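Local coordinates for protein (R)-specific enoyl-CoA hydratase (Aeromonas punctata, PDB 1IQ6) that hydrates short-chain trans-2-enoyl-CoA of four to six carbons to the corresponding (3R)-3-hydroxyacyl-CoA as a homodimer, at residues B[6-20]-B[90-103]. Residues are numbered along the deposited sequence; the frame is centred on the assembly and turned at random.
Sequences LEVGQKARLSKRFGA and VGDEVTAEVEVTAL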
loop_
_atom_site.group_PDB
_atom_site.type_symbol
_atom_site.label_atom_id
_atom_site.label_comp_id
_atom_site.label_asym_id
_atom_site.label_seq_id
_atom_site.Cartn_x
_atom_site.Cartn_y
_atom_site.Cartn_z
ATOM N N LEU B 6 -10.499 -22.840 -3.777
ATOM C CA LEU B 6 -9.373 -22.228 -3.095
ATOM C C LEU B 6 -9.022 -23.154 -1.936
ATOM O O LEU B 6 -9.914 -23.683 -1.269
ATOM C CB LEU B 6 -9.768 -20.846 -2.570
ATOM C CG LEU B 6 -8.646 -19.974 -2.007
ATOM C CD1 LEU B 6 -7.627 -19.695 -3.096
ATOM C CD2 LEU B 6 -9.225 -18.669 -1.481
ATOM N N GLU B 7 -7.730 -23.362 -1.704
ATOM C CA GLU B 7 -7.289 -24.243 -0.632
ATOM C C GLU B 7 -6.088 -23.698 0.126
ATOM O O GLU B 7 -5.224 -23.023 -0.440
ATOM C CB GLU B 7 -6.918 -25.622 -1.189
ATOM C CG GLU B 7 -8.053 -26.370 -1.865
ATOM C CD GLU B 7 -7.624 -27.742 -2.354
ATOM O OE1 GLU B 7 -7.155 -28.550 -1.524
ATOM O OE2 GLU B 7 -7.754 -28.016 -3.567
ATOM N N VAL B 8 -6.044 -24.000 1.417
ATOM C CA VAL B 8 -4.938 -23.583 2.259
ATOM C C VAL B 8 -3.678 -24.204 1.673
ATOM O O VAL B 8 -3.671 -25.379 1.298
ATOM C CB VAL B 8 -5.131 -24.083 3.710
ATOM C CG1 VAL B 8 -3.864 -23.845 4.523
ATOM C CG2 VAL B 8 -6.311 -23.368 4.342
ATOM N N GLY B 9 -2.615 -23.411 1.580
ATOM C CA GLY B 9 -1.372 -23.916 1.033
ATOM C C GLY B 9 -1.117 -23.501 -0.403
ATOM O O GLY B 9 0.013 -23.595 -0.880
ATOM N N GLN B 10 -2.159 -23.063 -1.106
ATOM C CA GLN B 10 -1.985 -22.629 -2.488
ATOM C C GLN B 10 -1.170 -21.342 -2.467
ATOM O O GLN B 10 -1.296 -20.528 -1.548
ATOM C CB GLN B 10 -3.336 -22.398 -3.164
ATOM C CG GLN B 10 -4.147 -23.681 -3.331
ATOM C CD GLN B 10 -5.475 -23.455 -4.018
ATOM O OE1 GLN B 10 -6.070 -22.386 -3.903
ATOM N NE2 GLN B 10 -5.960 -24.476 -4.721
ATOM N N LYS B 11 -0.324 -21.168 -3.474
ATOM C CA LYS B 11 0.528 -19.991 -3.533
ATOM C C LYS B 11 0.682 -19.427 -4.934
ATOM O O LYS B 11 0.378 -20.086 -5.926
ATOM C CB LYS B 11 1.905 -20.322 -2.957
ATOM C CG LYS B 11 2.594 -21.497 -3.619
ATOM C CD LYS B 11 3.908 -21.826 -2.918
ATOM C CE LYS B 11 4.573 -23.058 -3.518
ATOM N NZ LYS B 11 4.926 -22.883 -4.954
ATOM N N ALA B 12 1.156 -18.190 -4.999
ATOM C CA ALA B 12 1.367 -17.510 -6.266
ATOM C C ALA B 12 2.477 -16.498 -6.070
ATOM O O ALA B 12 2.695 -16.003 -4.963
ATOM C CB ALA B 12 0.095 -16.803 -6.710
ATOM N N ARG B 13 3.178 -16.182 -7.149
ATOM C CA ARG B 13 4.260 -15.221 -7.063
ATOM C C ARG B 13 4.481 -14.518 -8.390
ATOM O O ARG B 13 3.982 -14.944 -9.430
ATOM C CB ARG B 13 5.562 -15.910 -6.634
ATOM C CG ARG B 13 6.099 -16.917 -7.648
ATOM C CD ARG B 13 7.571 -17.246 -7.399
ATOM N NE ARG B 13 7.801 -17.955 -6.143
ATOM C CZ ARG B 13 8.996 -18.372 -5.736
ATOM N NH1 ARG B 13 9.120 -19.014 -4.582
ATOM N NH2 ARG B 13 10.071 -18.143 -6.481
ATOM N N LEU B 14 5.213 -13.414 -8.332
ATOM C CA LEU B 14 5.563 -12.659 -9.524
ATOM C C LEU B 14 6.819 -11.873 -9.183
ATOM O O LEU B 14 7.134 -11.663 -8.012
ATOM C CB LEU B 14 4.426 -11.716 -9.955
ATOM C CG LEU B 14 3.957 -10.549 -9.077
ATOM C CD1 LEU B 14 5.008 -9.447 -9.027
ATOM C CD2 LEU B 14 2.665 -9.994 -9.662
ATOM N N SER B 15 7.555 -11.466 -10.206
ATOM C CA SER B 15 8.764 -10.694 -9.992
ATOM C C SER B 15 8.644 -9.416 -10.795
ATOM O O SER B 15 7.969 -9.379 -11.826
ATOM C CB SER B 15 10.000 -11.480 -10.433
ATOM O OG SER B 15 10.187 -12.624 -9.615
ATOM N N LYS B 16 9.296 -8.367 -10.316
ATOM C CA LYS B 16 9.240 -7.092 -11.005
ATOM C C LYS B 16 10.381 -6.182 -10.595
ATOM O O LYS B 16 10.880 -6.268 -9.480
ATOM C CB LYS B 16 7.911 -6.401 -10.708
ATOM C CG LYS B 16 7.737 -5.103 -11.460
ATOM C CD LYS B 16 6.313 -4.598 -11.381
ATOM C CE LYS B 16 6.154 -3.367 -12.252
ATOM N NZ LYS B 16 4.738 -2.941 -12.370
ATOM N N ARG B 17 10.784 -5.311 -11.514
ATOM C CA ARG B 17 11.844 -4.350 -11.257
ATOM C C ARG B 17 11.241 -2.952 -11.246
ATOM O O ARG B 17 10.628 -2.528 -12.226
ATOM C CB ARG B 17 12.916 -4.413 -12.351
ATOM C CG ARG B 17 13.860 -5.588 -12.262
ATOM C CD ARG B 17 14.868 -5.561 -13.414
ATOM N NE ARG B 17 15.753 -6.722 -13.384
ATOM C CZ ARG B 17 16.821 -6.835 -12.603
ATOM N NH1 ARG B 17 17.556 -7.938 -12.643
ATOM N NH2 ARG B 17 17.170 -5.842 -11.795
ATOM N N PHE B 18 11.394 -2.244 -10.135
ATOM C CA PHE B 18 10.890 -0.883 -10.058
ATOM C C PHE B 18 12.085 0.027 -10.274
ATOM O O PHE B 18 12.947 0.144 -9.402
ATOM C CB PHE B 18 10.264 -0.591 -8.694
ATOM C CG PHE B 18 8.952 -1.287 -8.464
ATOM C CD1 PHE B 18 8.825 -2.234 -7.453
ATOM C CD2 PHE B 18 7.838 -0.981 -9.240
ATOM C CE1 PHE B 18 7.603 -2.866 -7.215
ATOM C CE2 PHE B 18 6.615 -1.609 -9.009
ATOM C CZ PHE B 18 6.500 -2.553 -7.991
ATOM N N GLY B 19 12.137 0.640 -11.452
ATOM C CA GLY B 19 13.229 1.538 -11.780
ATOM C C GLY B 19 12.832 2.972 -11.507
ATOM O O GLY B 19 11.755 3.235 -10.971
ATOM N N ALA B 20 13.693 3.904 -11.898
ATOM C CA ALA B 20 13.442 5.324 -11.681
ATOM C C ALA B 20 12.084 5.821 -12.172
ATOM O O ALA B 20 11.420 6.602 -11.488
ATOM C CB ALA B 20 14.555 6.145 -12.333
ATOM N N VAL B 90 16.446 1.073 -6.032
ATOM C CA VAL B 90 15.845 1.372 -7.319
ATOM C C VAL B 90 16.561 0.631 -8.438
ATOM O O VAL B 90 17.793 0.662 -8.536
ATOM C CB VAL B 90 15.866 2.894 -7.607
ATOM C CG1 VAL B 90 15.184 3.186 -8.938
ATOM C CG2 VAL B 90 15.166 3.641 -6.484
ATOM N N GLY B 91 15.781 -0.043 -9.274
ATOM C CA GLY B 91 16.350 -0.783 -10.382
ATOM C C GLY B 91 16.510 -2.265 -10.110
ATOM O O GLY B 91 16.613 -3.055 -11.045
ATOM N N ASP B 92 16.526 -2.649 -8.837
ATOM C CA ASP B 92 16.677 -4.056 -8.487
ATOM C C ASP B 92 15.352 -4.791 -8.594
ATOM O O ASP B 92 14.283 -4.192 -8.485
ATOM C CB ASP B 92 17.232 -4.200 -7.067
ATOM C CG ASP B 92 18.702 -3.836 -6.974
ATOM O OD1 ASP B 92 19.237 -3.797 -5.847
ATOM O OD2 ASP B 92 19.327 -3.595 -8.030
ATOM N N GLU B 93 15.430 -6.095 -8.825
ATOM C CA GLU B 93 14.233 -6.915 -8.942
ATOM C C GLU B 93 13.786 -7.419 -7.574
ATOM O O GLU B 93 14.590 -7.547 -6.653
ATOM C CB GLU B 93 14.514 -8.106 -9.868
ATOM C CG GLU B 93 13.382 -9.114 -9.980
ATOM C CD GLU B 93 13.735 -10.283 -10.884
ATOM O OE1 GLU B 93 13.500 -10.192 -12.108
ATOM O OE2 GLU B 93 14.262 -11.290 -10.369
ATOM N N VAL B 94 12.485 -7.657 -7.444
ATOM C CA VAL B 94 11.922 -8.212 -6.219
ATOM C C VAL B 94 10.956 -9.315 -6.622
ATOM O O VAL B 94 10.534 -9.402 -7.778
ATOM C CB VAL B 94 11.120 -7.178 -5.390
ATOM C CG1 VAL B 94 12.022 -6.032 -4.983
ATOM C CG2 VAL B 94 9.912 -6.688 -6.176
ATOM N N THR B 95 10.619 -10.164 -5.662
ATOM C CA THR B 95 9.672 -11.239 -5.901
ATOM C C THR B 95 8.581 -11.115 -4.838
ATOM O O THR B 95 8.879 -11.048 -3.645
ATOM C CB THR B 95 10.348 -12.624 -5.796
ATOM O OG1 THR B 95 11.373 -12.731 -6.795
ATOM C CG2 THR B 95 9.326 -13.738 -6.012
ATOM N N ALA B 96 7.332 -11.037 -5.286
ATOM C CA ALA B 96 6.191 -10.932 -4.383
ATOM C C ALA B 96 5.601 -12.334 -4.299
ATOM O O ALA B 96 5.460 -13.011 -5.319
ATOM C CB ALA B 96 5.167 -9.950 -4.936
ATOM N N GLU B 97 5.266 -12.766 -3.087
ATOM C CA GLU B 97 4.720 -14.108 -2.879
ATOM C C GLU B 97 3.534 -14.086 -1.927
ATOM O O GLU B 97 3.591 -13.441 -0.880
ATOM C CB GLU B 97 5.805 -15.028 -2.295
ATOM C CG GLU B 97 7.050 -15.157 -3.169
ATOM C CD GLU B 97 8.167 -15.980 -2.539
ATOM O OE1 GLU B 97 9.270 -16.024 -3.131
ATOM O OE2 GLU B 97 7.956 -16.585 -1.463
ATOM N N VAL B 98 2.458 -14.777 -2.299
ATOM C CA VAL B 98 1.286 -14.880 -1.439
ATOM C C VAL B 98 0.951 -16.356 -1.282
ATOM O O VAL B 98 1.217 -17.165 -2.175
ATOM C CB VAL B 98 0.040 -14.127 -2.004
ATOM C CG1 VAL B 98 0.378 -12.651 -2.229
ATOM C CG2 VAL B 98 -0.464 -14.792 -3.280
ATOM N N GLU B 99 0.399 -16.707 -0.129
ATOM C CA GLU B 99 0.020 -18.086 0.148
ATOM C C GLU B 99 -1.208 -18.102 1.042
ATOM O O GLU B 99 -1.260 -17.392 2.045
ATOM C CB GLU B 99 1.160 -18.838 0.839
ATOM C CG GLU B 99 0.740 -20.218 1.335
ATOM C CD GLU B 99 1.885 -21.040 1.895
ATOM O OE1 GLU B 99 1.615 -22.152 2.394
ATOM O OE2 GLU B 99 3.049 -20.588 1.838
ATOM N N VAL B 100 -2.196 -18.915 0.676
ATOM C CA VAL B 100 -3.411 -19.019 1.476
ATOM C C VAL B 100 -3.093 -19.747 2.778
ATOM O O VAL B 100 -2.554 -20.856 2.761
ATOM C CB VAL B 100 -4.509 -19.806 0.735
ATOM C CG1 VAL B 100 -5.745 -19.909 1.614
ATOM C CG2 VAL B 100 -4.841 -19.122 -0.585
ATOM N N THR B 101 -3.424 -19.123 3.907
ATOM C CA THR B 101 -3.160 -19.737 5.206
ATOM C C THR B 101 -4.433 -20.103 5.957
ATOM O O THR B 101 -4.400 -20.910 6.883
ATOM C CB THR B 101 -2.318 -18.812 6.113
ATOM O OG1 THR B 101 -3.022 -17.584 6.338
ATOM C CG2 THR B 101 -0.972 -18.525 5.469
ATOM N N ALA B 102 -5.554 -19.511 5.562
ATOM C CA ALA B 102 -6.821 -19.804 6.225
ATOM C C ALA B 102 -8.025 -19.441 5.369
ATOM O O ALA B 102 -8.005 -18.463 4.627
ATOM C CB ALA B 102 -6.891 -19.073 7.560
ATOM N N LEU B 103 -9.074 -20.250 5.476
ATOM C CA LEU B 103 -10.309 -20.024 4.739
ATOM C C LEU B 103 -11.467 -20.138 5.720
ATOM O O LEU B 103 -11.778 -21.230 6.196
ATOM C CB LEU B 103 -10.473 -21.065 3.626
ATOM C CG LEU B 103 -9.482 -21.007 2.462
ATOM C CD1 LEU B 103 -9.701 -22.192 1.541
ATOM C CD2 LEU B 103 -9.660 -19.699 1.708
HETATM O O HOH W 1 7.696 -19.846 -2.606
HETATM O O HOH W 2 11.643 -3.978 -7.726
HETATM O O HOH W 3 20.183 -5.157 -10.399
HETATM O O HOH W 4 14.462 -8.567 -14.712
HETATM O O HOH W 5 13.193 -1.979 -7.621
#
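Ala12 with Val98, Leu14 with Ala96 and Lys16 with Val94 are the hydrogen-bonded pairs of antiparallel strands 11-17 and 93-103, each closed by two amide-to-carbonyl bonds. Beyond the regular strand, Gly9 and Gln10 of a type II turn (Glu7 to Gln10) grip Val100: Gly9 N gives to Val100 O at 2.8 Å and Val100 N to Gln10 O.

Charged and polar groups occupy the face of Arg13, Ser15 and Arg17. Arg13 and Glu97 lie alongside each other with guanidinium and carboxylate planes stacked 10° apart; Glu97 OE1 sits over the guanidinium face, 3.3 Å from Arg13 NH1, making a salt bridge of charge alone. A water in the guanidinium plane accepts a hydrogen bond from Arg13 NH1. Ser15 OG and Thr95 OG1 share a hydrogen bond of 3.1 Å. Glu93 CB lies over the centre of one face of the Arg17 guanidinium, while Gly91 O meets Arg17 NH2 in the guanidinium plane at 2.9 Å; Gln119 is a weak second partner of NH2, and a water links Arg17 NE to Glu93 OE1.

Next to the turn, Leu6, its CG anti to the backbone N (chi1 -171°), packs CD1 on Val100 CG2 (3.8 Å) and CD2 tightly on Leu103 CD2 (3.4 Å).

In this hot-dog fold, strand 11-17 is outermost within the chain, and strand 93-103 continues the sheet to strand 109-117. Leu14 and Ala96 rest on Leu65 of helix 55-68, and Lys16 NZ forms a salt bridge with Glu31 and a hydrogen bond to Leu29 O, both of the second subunit.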